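Local coordinates for protein Bug27 (Bordetella pertussis, PDB 2QPQ), which probably binds a small organic solute in the periplasm, as a Venus flytrap solute-binding protein of the Bug family, at residues Thr116-Ala124 and Leu149-Met157. Numbering follows the deposited sequence.
Sequences TLGELMAAA and LNVSAKTHM
Apolar packing joins M121 of helix 117-123 and A124 just after it to L149 and the turn that follows helix 141-153, at one end of the elongated α/β Venus flytrap protein; a single backbone hydrogen bond, between A124 and H156, closes one end of the contact. The two helical segments run nearly perpendicular, at 83°, with axes 11.6 Å apart, so side chains and the turn bridge the gap. M121 does much of this. Its chain is straight as far as SD and bent only at chi3 (-62°), and it crosses the L149 side chain at about a right angle; SD sits 3.8 Å from L149 CD1 and 3.9 Å from A153 CB. Nearer the helix backbone, the methyl CG2 of T155 lies 3.4 Å from M121 O.

A124, where helix 117-123 gives way to loop, meets the turn through two atoms. Its carbonyl O accepts from H156 N at 2.8 Å, a bent bond with the donor tilted 25° from the carbonyl plane. Its CB packs on M157 CG at 3.7 Å, and the M157 side chain crosses that of L120 at about a right angle, its SD 4.0 Å from L120 CD2. K154, the first residue to leave helical geometry and with positive phi, begins the turn that brings T155 to M157 against A124. H156 ND1 hydrogen-bonds to K125 O, just after A124, while K125 NZ reaches K154 O.

L117, L120 and L149 all meet F106 of strand 93-109; L117 and L120 also touch L199 of strand 196-201, and V151 packs on helix 275-296.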
loop_
_atom_site.group_PDB
_atom_site.type_symbol
_atom_site.label_atom_id
_atom_site.label_comp_id
_atom_site.label_asym_id
_atom_site.label_seq_id
_atom_site.Cartn_x
_atom_site.Cartn_y
_atom_site.Cartn_z
ATOM N N THR A 116 -3.716 -19.028 -15.274
ATOM C CA THR A 116 -4.487 -18.821 -14.058
ATOM C C THR A 116 -3.528 -18.805 -12.875
ATOM O O THR A 116 -2.390 -19.265 -12.994
ATOM C CB THR A 116 -5.503 -19.977 -13.821
ATOM O OG1 THR A 116 -4.790 -21.172 -13.510
ATOM C CG2 THR A 116 -6.349 -20.248 -15.048
ATOM N N LEU A 117 -3.988 -18.309 -11.732
ATOM C CA LEU A 117 -3.210 -18.427 -10.507
ATOM C C LEU A 117 -2.930 -19.878 -10.143
ATOM O O LEU A 117 -1.870 -20.166 -9.621
ATOM C CB LEU A 117 -3.858 -17.702 -9.319
ATOM C CG LEU A 117 -2.888 -17.445 -8.138
ATOM C CD1 LEU A 117 -1.976 -16.266 -8.488
ATOM C CD2 LEU A 117 -3.596 -17.168 -6.830
ATOM N N GLY A 118 -3.874 -20.784 -10.437
ATOM C CA GLY A 118 -3.729 -22.193 -10.088
ATOM C C GLY A 118 -2.548 -22.850 -10.782
ATOM O O GLY A 118 -1.846 -23.646 -10.188
ATOM N N GLU A 119 -2.333 -22.496 -12.047
ATOM C CA GLU A 119 -1.185 -22.941 -12.830
ATOM C C GLU A 119 0.131 -22.444 -12.243
ATOM O O GLU A 119 1.126 -23.174 -12.228
ATOM C CB GLU A 119 -1.339 -22.491 -14.294
ATOM C CG GLU A 119 -2.365 -23.357 -15.071
ATOM C CD GLU A 119 -2.691 -22.848 -16.461
ATOM O OE1 GLU A 119 -1.939 -22.008 -17.004
ATOM O OE2 GLU A 119 -3.705 -23.323 -17.043
ATOM N N LEU A 120 0.133 -21.202 -11.773
ATOM C CA LEU A 120 1.333 -20.619 -11.152
ATOM C C LEU A 120 1.689 -21.388 -9.874
ATOM O O LEU A 120 2.843 -21.789 -9.664
ATOM C CB LEU A 120 1.081 -19.125 -10.821
ATOM C CG LEU A 120 2.167 -18.430 -9.986
ATOM C CD1 LEU A 120 3.389 -18.257 -10.872
ATOM C CD2 LEU A 120 1.712 -17.085 -9.404
ATOM N N MET A 121 0.685 -21.582 -9.021
ATOM C CA MET A 121 0.866 -22.281 -7.751
ATOM C C MET A 121 1.333 -23.738 -7.933
ATOM O O MET A 121 2.212 -24.188 -7.217
ATOM C CB MET A 121 -0.383 -22.185 -6.882
ATOM C CG MET A 121 -0.703 -20.776 -6.391
ATOM S SD MET A 121 -2.181 -20.704 -5.366
ATOM C CE MET A 121 -3.479 -21.251 -6.479
ATOM N N ALA A 122 0.749 -24.451 -8.897
ATOM C CA ALA A 122 1.229 -25.779 -9.322
ATOM C C ALA A 122 2.711 -25.715 -9.711
ATOM O O ALA A 122 3.499 -26.511 -9.224
ATOM C CB ALA A 122 0.374 -26.318 -10.508
ATOM N N ALA A 123 3.087 -24.735 -10.552
ATOM C CA ALA A 123 4.467 -24.586 -11.019
ATOM C C ALA A 123 5.434 -24.375 -9.861
ATOM O O ALA A 123 6.581 -24.823 -9.896
ATOM C CB ALA A 123 4.564 -23.414 -12.005
ATOM N N ALA A 124 4.960 -23.702 -8.820
ATOM C CA ALA A 124 5.802 -23.346 -7.678
ATOM C C ALA A 124 5.620 -24.223 -6.439
ATOM O O ALA A 124 6.206 -23.936 -5.396
ATOM C CB ALA A 124 5.615 -21.833 -7.319
ATOM N N LEU A 149 1.152 -15.645 -0.114
ATOM C CA LEU A 149 0.717 -16.733 -0.970
ATOM C C LEU A 149 1.566 -17.995 -0.760
ATOM O O LEU A 149 1.018 -19.104 -0.679
ATOM C CB LEU A 149 0.736 -16.312 -2.423
ATOM C CG LEU A 149 0.198 -17.313 -3.472
ATOM C CD1 LEU A 149 -1.248 -17.734 -3.171
ATOM C CD2 LEU A 149 0.304 -16.676 -4.833
ATOM N N ASN A 150 2.890 -17.825 -0.705
ATOM C CA ASN A 150 3.823 -18.937 -0.452
ATOM C C ASN A 150 3.454 -19.682 0.816
ATOM O O ASN A 150 3.389 -20.908 0.809
ATOM C CB ASN A 150 5.285 -18.479 -0.277
ATOM C CG ASN A 150 6.048 -18.284 -1.601
ATOM O OD1 ASN A 150 7.099 -17.634 -1.599
ATOM N ND2 ASN A 150 5.559 -18.850 -2.707
ATOM N N VAL A 151 3.275 -18.927 1.895
ATOM C CA VAL A 151 2.964 -19.484 3.219
ATOM C C VAL A 151 1.572 -20.155 3.193
ATOM O O VAL A 151 1.421 -21.270 3.682
ATOM C CB VAL A 151 3.087 -18.385 4.331
ATOM C CG1 VAL A 151 2.524 -18.846 5.672
ATOM C CG2 VAL A 151 4.552 -17.955 4.516
ATOM N N SER A 152 0.583 -19.500 2.575
ATOM C CA SER A 152 -0.805 -19.979 2.593
ATOM C C SER A 152 -1.061 -21.114 1.622
ATOM O O SER A 152 -1.861 -22.023 1.896
ATOM C CB SER A 152 -1.769 -18.814 2.298
ATOM O OG SER A 152 -1.590 -17.741 3.230
ATOM N N ALA A 153 -0.408 -21.074 0.471
ATOM C CA ALA A 153 -0.629 -22.076 -0.569
ATOM C C ALA A 153 0.462 -23.151 -0.530
ATOM O O ALA A 153 0.464 -24.086 -1.351
ATOM C CB ALA A 153 -0.659 -21.421 -1.896
ATOM N N LYS A 154 1.391 -22.982 0.412
ATOM C CA LYS A 154 2.611 -23.799 0.539
ATOM C C LYS A 154 3.407 -23.893 -0.770
ATOM O O LYS A 154 3.718 -24.974 -1.261
ATOM C CB LYS A 154 2.288 -25.180 1.132
ATOM C CG LYS A 154 1.641 -25.074 2.521
ATOM C CD LYS A 154 1.198 -26.447 3.070
ATOM C CE LYS A 154 -0.016 -27.042 2.288
ATOM N NZ LYS A 154 -0.938 -27.888 3.165
ATOM N N THR A 155 3.750 -22.731 -1.328
ATOM C CA THR A 155 4.496 -22.696 -2.564
ATOM C C THR A 155 5.890 -22.104 -2.304
ATOM O O THR A 155 6.192 -21.642 -1.174
ATOM C CB THR A 155 3.746 -21.944 -3.719
ATOM O OG1 THR A 155 3.384 -20.608 -3.318
ATOM C CG2 THR A 155 2.468 -22.714 -4.144
ATOM N N HIS A 156 6.720 -22.126 -3.350
ATOM C CA HIS A 156 8.119 -21.726 -3.208
ATOM C C HIS A 156 8.593 -20.700 -4.251
ATOM O O HIS A 156 9.679 -20.826 -4.823
ATOM C CB HIS A 156 8.988 -22.974 -3.181
ATOM C CG HIS A 156 8.640 -23.888 -2.052
ATOM N ND1 HIS A 156 7.807 -24.971 -2.212
ATOM C CD2 HIS A 156 8.937 -23.832 -0.732
ATOM C CE1 HIS A 156 7.625 -25.562 -1.042
ATOM N NE2 HIS A 156 8.302 -24.889 -0.130
ATOM N N MET A 157 7.762 -19.685 -4.498
ATOM C CA MET A 157 8.129 -18.615 -5.422
ATOM C C MET A 157 9.257 -17.815 -4.793
ATOM O O MET A 157 9.252 -17.609 -3.576
ATOM C CB MET A 157 6.964 -17.662 -5.680
ATOM C CG MET A 157 5.732 -18.329 -6.277
ATOM S SD MET A 157 4.446 -17.082 -6.502
ATOM C CE MET A 157 4.252 -16.414 -4.856
#